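Local coordinates for amyloid-like protein 1 (Homo sapiens, PDB 3PMR) that probably acts in cell adhesion as an APP-family protein and has an E2 domain that dimerises and is linked to heparin binding, at residues I104-R108 / A139-E143; A126-L130 / L197-I201. All coordinates share one frame. Numbering follows the deposited sequence.

Both contacts use helix 126-157, its first turn in interaction 2 and a later one in interaction 1. Along the chain the segments alternate: 104-108, then 126-130, 139-143 and finally 197-201, so the two contacts cross along the chain. Interaction 1 pairs this helix with the preceding helix 64-119 in antiparallel fashion, whereas interaction 2 pairs it with the last helix, 191-207, at a shallow angle and in roughly the same direction. Their centres lie 20 Å apart and their nearest atoms about 11 Å, so they do not touch. Together they tie the C-terminal part of the long helix 64-119 and the C-terminal helix to one shared helix of the all-helical E2 domain.

Interaction 1 of 2, residues I104-R108 / A139-E143; sequences INDQR and AEQKE
Two helical segments run nearly antiparallel (signed crossing angle -158°), their axes 9.3 Å apart at closest approach, with Arg108 CA 5.1 Å from Ala139 CA and Ile104 CA 6.4 Å from Glu143 CA. Small Ala139 permits this, its CB 3.8 Å from Arg108 CA. Ile104 (mt) packs CG2 3.9 Å from Glu143 CB. Arg108 (ttp) lets NH1 donate to OE1 of Glu143 (tt; 2.9 Å, a salt bridge) and to Asn105 OD1 (2.8 Å). Glu140 (mm) brings OE2 2.9 Å from Glu143 OE1, two acceptors not hydrogen-bonded, and 4.4 Å from Arg108 NE, beyond a salt bridge. Water 1 donates to Ile104 O (2.7 Å) and Ala139 O (2.9 Å), which also accept helical bonds from Arg108 N and Glu143 N; water 2 donates to Asn105 OD1 (2.9 Å) and Glu143 OE2 (2.8 Å). His172 hydrogen-bonds Glu143 OE2, and Arg179 forms salt bridges with it and Glu140 OE1; opposite charges and waters thus satisfy the buried ends of Arg108, Glu140 and Glu143 where helix 159-187 joins helices 64-119 and 126-157.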
ATOM      1  N   ILE B 104       3.608   0.885  19.843  1.00 30.50           N
ATOM      2  CA  ILE B 104       4.129  -0.436  20.148  1.00 28.23           C
ATOM      3  C   ILE B 104       5.071  -0.386  21.371  1.00 34.59           C
ATOM      4  O   ILE B 104       5.013  -1.257  22.240  1.00 28.13           O
ATOM      5  CB  ILE B 104       4.878  -1.014  18.922  1.00 31.85           C
ATOM      6  CG1 ILE B 104       3.852  -1.502  17.885  1.00 42.88           C
ATOM      7  CG2 ILE B 104       5.812  -2.127  19.352  1.00 29.25           C
ATOM      8  CD1 ILE B 104       4.466  -1.994  16.581  1.00 39.63           C
ATOM      9  N   ASN B 105       5.933   0.628  21.434  1.00 22.50           N
ATOM     10  CA  ASN B 105       6.855   0.769  22.554  1.00 24.36           C
ATOM     11  C   ASN B 105       6.100   1.127  23.818  1.00 23.67           C
ATOM     12  O   ASN B 105       6.391   0.604  24.894  1.00 26.89           O
ATOM     13  CB  ASN B 105       7.925   1.839  22.276  1.00 26.75           C
ATOM     14  CG  ASN B 105       8.964   1.377  21.273  1.00 31.73           C
ATOM     15  OD1 ASN B 105       9.181   0.186  21.105  1.00 31.91           O
ATOM     16  ND2 ASN B 105       9.626   2.325  20.618  1.00 30.01           N
ATOM     17  N   ASP B 106       5.119   2.016  23.694  1.00 24.45           N
ATOM     18  CA  ASP B 106       4.329   2.407  24.856  1.00 30.16           C
ATOM     19  C   ASP B 106       3.547   1.219  25.404  1.00 29.34           C
ATOM     20  O   ASP B 106       3.458   1.040  26.609  1.00 28.20           O
ATOM     21  CB  ASP B 106       3.353   3.530  24.498  1.00 30.98           C
ATOM     22  N   GLN B 107       2.965   0.411  24.522  1.00 30.30           N
ATOM     23  CA  GLN B 107       2.198  -0.739  24.990  1.00 26.03           C
ATOM     24  C   GLN B 107       3.066  -1.812  25.642  1.00 21.34           C
ATOM     25  O   GLN B 107       2.614  -2.503  26.540  1.00 27.35           O
ATOM     26  CB  GLN B 107       1.390  -1.342  23.844  1.00 26.83           C
ATOM     27  CG  GLN B 107       0.278  -0.420  23.398  1.00 39.27           C
ATOM     28  CD  GLN B 107      -0.484  -0.942  22.206  1.00 49.79           C
ATOM     29  OE1 GLN B 107      -0.014  -1.822  21.481  1.00 46.49           O
ATOM     30  NE2 GLN B 107      -1.670  -0.382  21.979  1.00 50.60           N
ATOM     31  N   ARG B 108       4.309  -1.945  25.201  1.00 20.05           N
ATOM     32  CA  ARG B 108       5.194  -2.947  25.776  1.00 20.73           C
ATOM     33  C   ARG B 108       5.562  -2.521  27.204  1.00 30.66           C
ATOM     34  O   ARG B 108       5.605  -3.343  28.122  1.00 23.49           O
ATOM     35  CB  ARG B 108       6.463  -3.071  24.935  1.00 17.86           C
ATOM     36  CG  ARG B 108       7.477  -4.076  25.468  1.00 30.53           C
ATOM     37  CD  ARG B 108       8.814  -3.977  24.733  1.00 27.50           C
ATOM     38  NE  ARG B 108       9.497  -2.729  25.061  1.00 28.55           N
ATOM     39  CZ  ARG B 108       9.862  -1.814  24.170  1.00 36.12           C
ATOM     40  NH1 ARG B 108       9.617  -2.004  22.875  1.00 27.96           N
ATOM     41  NH2 ARG B 108      10.446  -0.697  24.580  1.00 30.84           N
ATOM     42  N   ALA B 139       2.468  -8.089  23.530  1.00 24.87           N
ATOM     43  CA  ALA B 139       3.051  -6.805  23.157  1.00 24.79           C
ATOM     44  C   ALA B 139       4.359  -7.106  22.406  1.00 28.00           C
ATOM     45  O   ALA B 139       4.698  -6.430  21.435  1.00 24.88           O
ATOM     46  CB  ALA B 139       3.332  -5.980  24.397  1.00 29.93           C
ATOM     47  N   GLU B 140       5.088  -8.126  22.861  1.00 23.30           N
ATOM     48  CA  GLU B 140       6.345  -8.499  22.211  1.00 25.17           C
ATOM     49  C   GLU B 140       6.123  -9.177  20.863  1.00 26.63           C
ATOM     50  O   GLU B 140       6.912  -8.995  19.938  1.00 25.67           O
ATOM     51  CB  GLU B 140       7.194  -9.382  23.130  1.00 26.21           C
ATOM     52  CG  GLU B 140       7.934  -8.553  24.160  1.00 29.42           C
ATOM     53  CD  GLU B 140       8.657  -7.365  23.520  1.00 49.69           C
ATOM     54  OE1 GLU B 140       9.898  -7.403  23.417  1.00 41.19           O
ATOM     55  OE2 GLU B 140       7.975  -6.395  23.108  1.00 60.88           O
ATOM     56  N   GLN B 141       5.039  -9.939  20.753  1.00 23.86           N
ATOM     57  CA  GLN B 141       4.703 -10.589  19.494  1.00 30.64           C
ATOM     58  C   GLN B 141       4.397  -9.496  18.474  1.00 32.25           C
ATOM     59  O   GLN B 141       4.810  -9.576  17.321  1.00 29.93           O
ATOM     60  CB  GLN B 141       3.477 -11.486  19.652  1.00 31.96           C
ATOM     61  CG  GLN B 141       3.033 -12.105  18.343  1.00 47.19           C
ATOM     62  CD  GLN B 141       1.681 -12.776  18.439  1.00 63.53           C
ATOM     63  OE1 GLN B 141       0.720 -12.199  18.957  1.00 56.11           O
ATOM     64  NE2 GLN B 141       1.591 -13.997  17.927  1.00 66.62           N
ATOM     65  N   LYS B 142       3.679  -8.464  18.908  1.00 27.33           N
ATOM     66  CA  LYS B 142       3.344  -7.358  18.007  1.00 30.00           C
ATOM     67  C   LYS B 142       4.617  -6.670  17.490  1.00 25.98           C
ATOM     68  O   LYS B 142       4.709  -6.329  16.316  1.00 26.89           O
ATOM     69  CB  LYS B 142       2.453  -6.347  18.731  1.00 24.00           C
ATOM     70  CG  LYS B 142       1.848  -5.301  17.826  1.00 42.25           C
ATOM     71  CD  LYS B 142       0.624  -4.663  18.461  1.00 57.60           C
ATOM     72  CE  LYS B 142      -0.203  -3.968  17.401  1.00 86.27           C
ATOM     73  NZ  LYS B 142      -0.493  -4.938  16.314  1.00 83.54           N
ATOM     74  N   GLU B 143       5.586  -6.461  18.377  1.00 22.96           N
ATOM     75  CA  GLU B 143       6.858  -5.834  18.006  1.00 21.02           C
ATOM     76  C   GLU B 143       7.672  -6.725  17.059  1.00 17.73           C
ATOM     77  O   GLU B 143       8.362  -6.247  16.158  1.00 26.14           O
ATOM     78  CB  GLU B 143       7.679  -5.530  19.263  1.00 19.07           C
ATOM     79  CG  GLU B 143       9.104  -5.041  18.988  1.00 33.54           C
ATOM     80  CD  GLU B 143       9.728  -4.358  20.200  1.00 40.56           C
ATOM     81  OE1 GLU B 143       9.101  -4.402  21.285  1.00 35.83           O
ATOM     82  OE2 GLU B 143      10.836  -3.784  20.070  1.00 35.71           O
TER
HETATM   83  O   HOH W   1       3.908  -3.655  21.819  1.00 30.72           O
HETATM   84  O   HOH W   2      10.563  -1.179  18.998  1.00 43.15           O

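Interaction 2 of 2, residues A126-L130 / L197-I201; sequences AERVL and LRPQI
Apolar packing dominates here. Segments 126-130 and 197-201 are both helical and run in broadly the same direction, 29° apart (signed -29°), with axes 11.2 Å apart at closest approach, a spacing bridged by branched side chains. Leu130 CA lies 7.1 Å from Leu197 CA. Leu197, in the mt rotamer, reaches across with both methyls: CD2 sits 4.0 Å from Ala126 CB and 4.1 Å from Leu130 CB, while CD1 sits 4.0 Å from Val129 CG1. Ala126 leaves room for the incoming leucine one turn before Leu130. In its tp rotamer Leu130 sends CD1 to 4.3 Å from Ile201 CG1. This is side-chain packing within the helical bundle of the E2 domain, where helix 191-207 lies against the start of helix 126-157. Val129 also meets Phe115 and Leu119 of helix 64-119, and both Val129 and Ile201 touch Leu187 of helix 159-187. The polar edge belongs to exposed Gln200, whose NE2 makes a tight, non-bonded approach to Leu130 CD2 (3.2 Å), amide against methyl, its long chain flanking the leucine. The second helix kinks where Pro199 N, without a hydrogen, and Gln200 N lack a bond to the preceding turn, yet Ile201 N still bonds to Leu197 O (3.0 Å).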
ATOM      1  N   ALA B 126      -1.900 -16.440  40.774  1.00 47.51           N
ATOM      2  CA  ALA B 126      -1.497 -17.084  39.532  1.00 55.38           C
ATOM      3  C   ALA B 126      -2.238 -16.572  38.310  1.00 48.49           C
ATOM      4  O   ALA B 126      -1.622 -16.179  37.324  1.00 53.84           O
ATOM      5  CB  ALA B 126      -1.681 -18.590  39.636  1.00 51.72           C
ATOM      6  N   GLU B 127      -3.548 -16.565  38.374  1.00 44.97           N
ATOM      7  CA  GLU B 127      -4.345 -16.124  37.260  1.00 50.84           C
ATOM      8  C   GLU B 127      -4.087 -14.686  36.876  1.00 39.65           C
ATOM      9  O   GLU B 127      -4.136 -14.350  35.739  1.00 40.31           O
ATOM     10  CB  GLU B 127      -5.813 -16.321  37.552  1.00 33.60           C
ATOM     11  CG  GLU B 127      -6.695 -16.011  36.400  1.00 33.83           C
ATOM     12  N   ARG B 128      -3.830 -13.833  37.831  1.00 38.72           N
ATOM     13  CA  ARG B 128      -3.549 -12.461  37.512  1.00 39.00           C
ATOM     14  C   ARG B 128      -2.169 -12.282  36.896  1.00 41.31           C
ATOM     15  O   ARG B 128      -1.975 -11.473  36.039  1.00 33.85           O
ATOM     16  CB  ARG B 128      -3.699 -11.590  38.727  1.00 31.17           C
ATOM     17  CG  ARG B 128      -3.461 -10.174  38.467  1.00 30.75           C
ATOM     18  N   VAL B 129      -1.224 -13.074  37.359  1.00 41.29           N
ATOM     19  CA  VAL B 129       0.137 -13.040  36.842  1.00 37.13           C
ATOM     20  C   VAL B 129       0.147 -13.597  35.424  1.00 31.41           C
ATOM     21  O   VAL B 129       0.761 -13.017  34.534  1.00 36.41           O
ATOM     22  CB  VAL B 129       1.095 -13.883  37.717  1.00 38.45           C
ATOM     23  CG1 VAL B 129       2.456 -14.022  37.027  1.00 38.84           C
ATOM     24  CG2 VAL B 129       1.268 -13.224  39.069  1.00 29.86           C
ATOM     25  N   LEU B 130      -0.547 -14.712  35.203  1.00 30.17           N
ATOM     26  CA  LEU B 130      -0.575 -15.309  33.876  1.00 35.33           C
ATOM     27  C   LEU B 130      -1.142 -14.350  32.835  1.00 36.97           C
ATOM     28  O   LEU B 130      -0.608 -14.244  31.729  1.00 32.68           O
ATOM     29  CB  LEU B 130      -1.385 -16.606  33.873  1.00 43.46           C
ATOM     30  CG  LEU B 130      -1.507 -17.287  32.502  1.00 44.37           C
ATOM     31  CD1 LEU B 130      -0.127 -17.522  31.907  1.00 42.79           C
ATOM     32  CD2 LEU B 130      -2.252 -18.607  32.655  1.00 51.78           C
ATOM     33  N   LEU B 197       2.707 -22.234  36.520  1.00 63.84           N
ATOM     34  CA  LEU B 197       2.311 -21.593  35.272  1.00 59.12           C
ATOM     35  C   LEU B 197       3.071 -22.018  34.013  1.00 66.47           C
ATOM     36  O   LEU B 197       2.651 -21.689  32.898  1.00 68.82           O
ATOM     37  CB  LEU B 197       2.412 -20.076  35.428  1.00 53.74           C
ATOM     38  CG  LEU B 197       1.562 -19.483  36.561  1.00 59.28           C
ATOM     39  CD1 LEU B 197       1.914 -18.013  36.745  1.00 47.07           C
ATOM     40  CD2 LEU B 197       0.076 -19.658  36.252  1.00 45.00           C
ATOM     41  N   ARG B 198       4.165 -22.755  34.182  1.00 67.87           N
ATOM     42  CA  ARG B 198       4.976 -23.199  33.052  1.00 70.91           C
ATOM     43  C   ARG B 198       4.177 -23.775  31.881  1.00 72.23           C
ATOM     44  O   ARG B 198       4.336 -23.343  30.743  1.00 57.53           O
ATOM     45  CB  ARG B 198       6.018 -24.221  33.520  1.00 80.87           C
ATOM     46  N   PRO B 199       3.319 -24.776  32.140  1.00 68.77           N
ATOM     47  CA  PRO B 199       2.533 -25.353  31.039  1.00 68.59           C
ATOM     48  C   PRO B 199       1.727 -24.343  30.202  1.00 64.51           C
ATOM     49  O   PRO B 199       1.689 -24.438  28.974  1.00 61.35           O
ATOM     50  CB  PRO B 199       1.663 -26.402  31.747  1.00 66.97           C
ATOM     51  CG  PRO B 199       1.755 -26.032  33.225  1.00 80.48           C
ATOM     52  CD  PRO B 199       3.154 -25.562  33.373  1.00 68.97           C
ATOM     53  N   GLN B 200       1.092 -23.375  30.858  1.00 60.34           N
ATOM     54  CA  GLN B 200       0.306 -22.356  30.153  1.00 65.99           C
ATOM     55  C   GLN B 200       1.202 -21.379  29.397  1.00 66.09           C
ATOM     56  O   GLN B 200       0.868 -20.939  28.293  1.00 66.43           O
ATOM     57  CB  GLN B 200      -0.573 -21.605  31.152  1.00 63.60           C
ATOM     58  CG  GLN B 200      -1.814 -22.399  31.504  1.00 65.78           C
ATOM     59  CD  GLN B 200      -2.313 -22.116  32.897  1.00 78.14           C
ATOM     60  OE1 GLN B 200      -1.621 -22.386  33.879  1.00 79.30           O
ATOM     61  NE2 GLN B 200      -3.533 -21.569  32.996  1.00 79.31           N
ATOM     62  N   ILE B 201       2.330 -21.029  30.009  1.00 50.09           N
ATOM     63  CA  ILE B 201       3.282 -20.114  29.389  1.00 54.81           C
ATOM     64  C   ILE B 201       3.885 -20.732  28.135  1.00 56.97           C
ATOM     65  O   ILE B 201       4.117 -20.040  27.142  1.00 51.98           O
ATOM     66  CB  ILE B 201       4.428 -19.769  30.340  1.00 46.65           C
ATOM     67  CG1 ILE B 201       3.882 -19.014  31.555  1.00 56.58           C
ATOM     68  CG2 ILE B 201       5.478 -18.942  29.602  1.00 40.93           C
ATOM     69  CD1 ILE B 201       4.905 -18.793  32.647  1.00 48.71           C
TER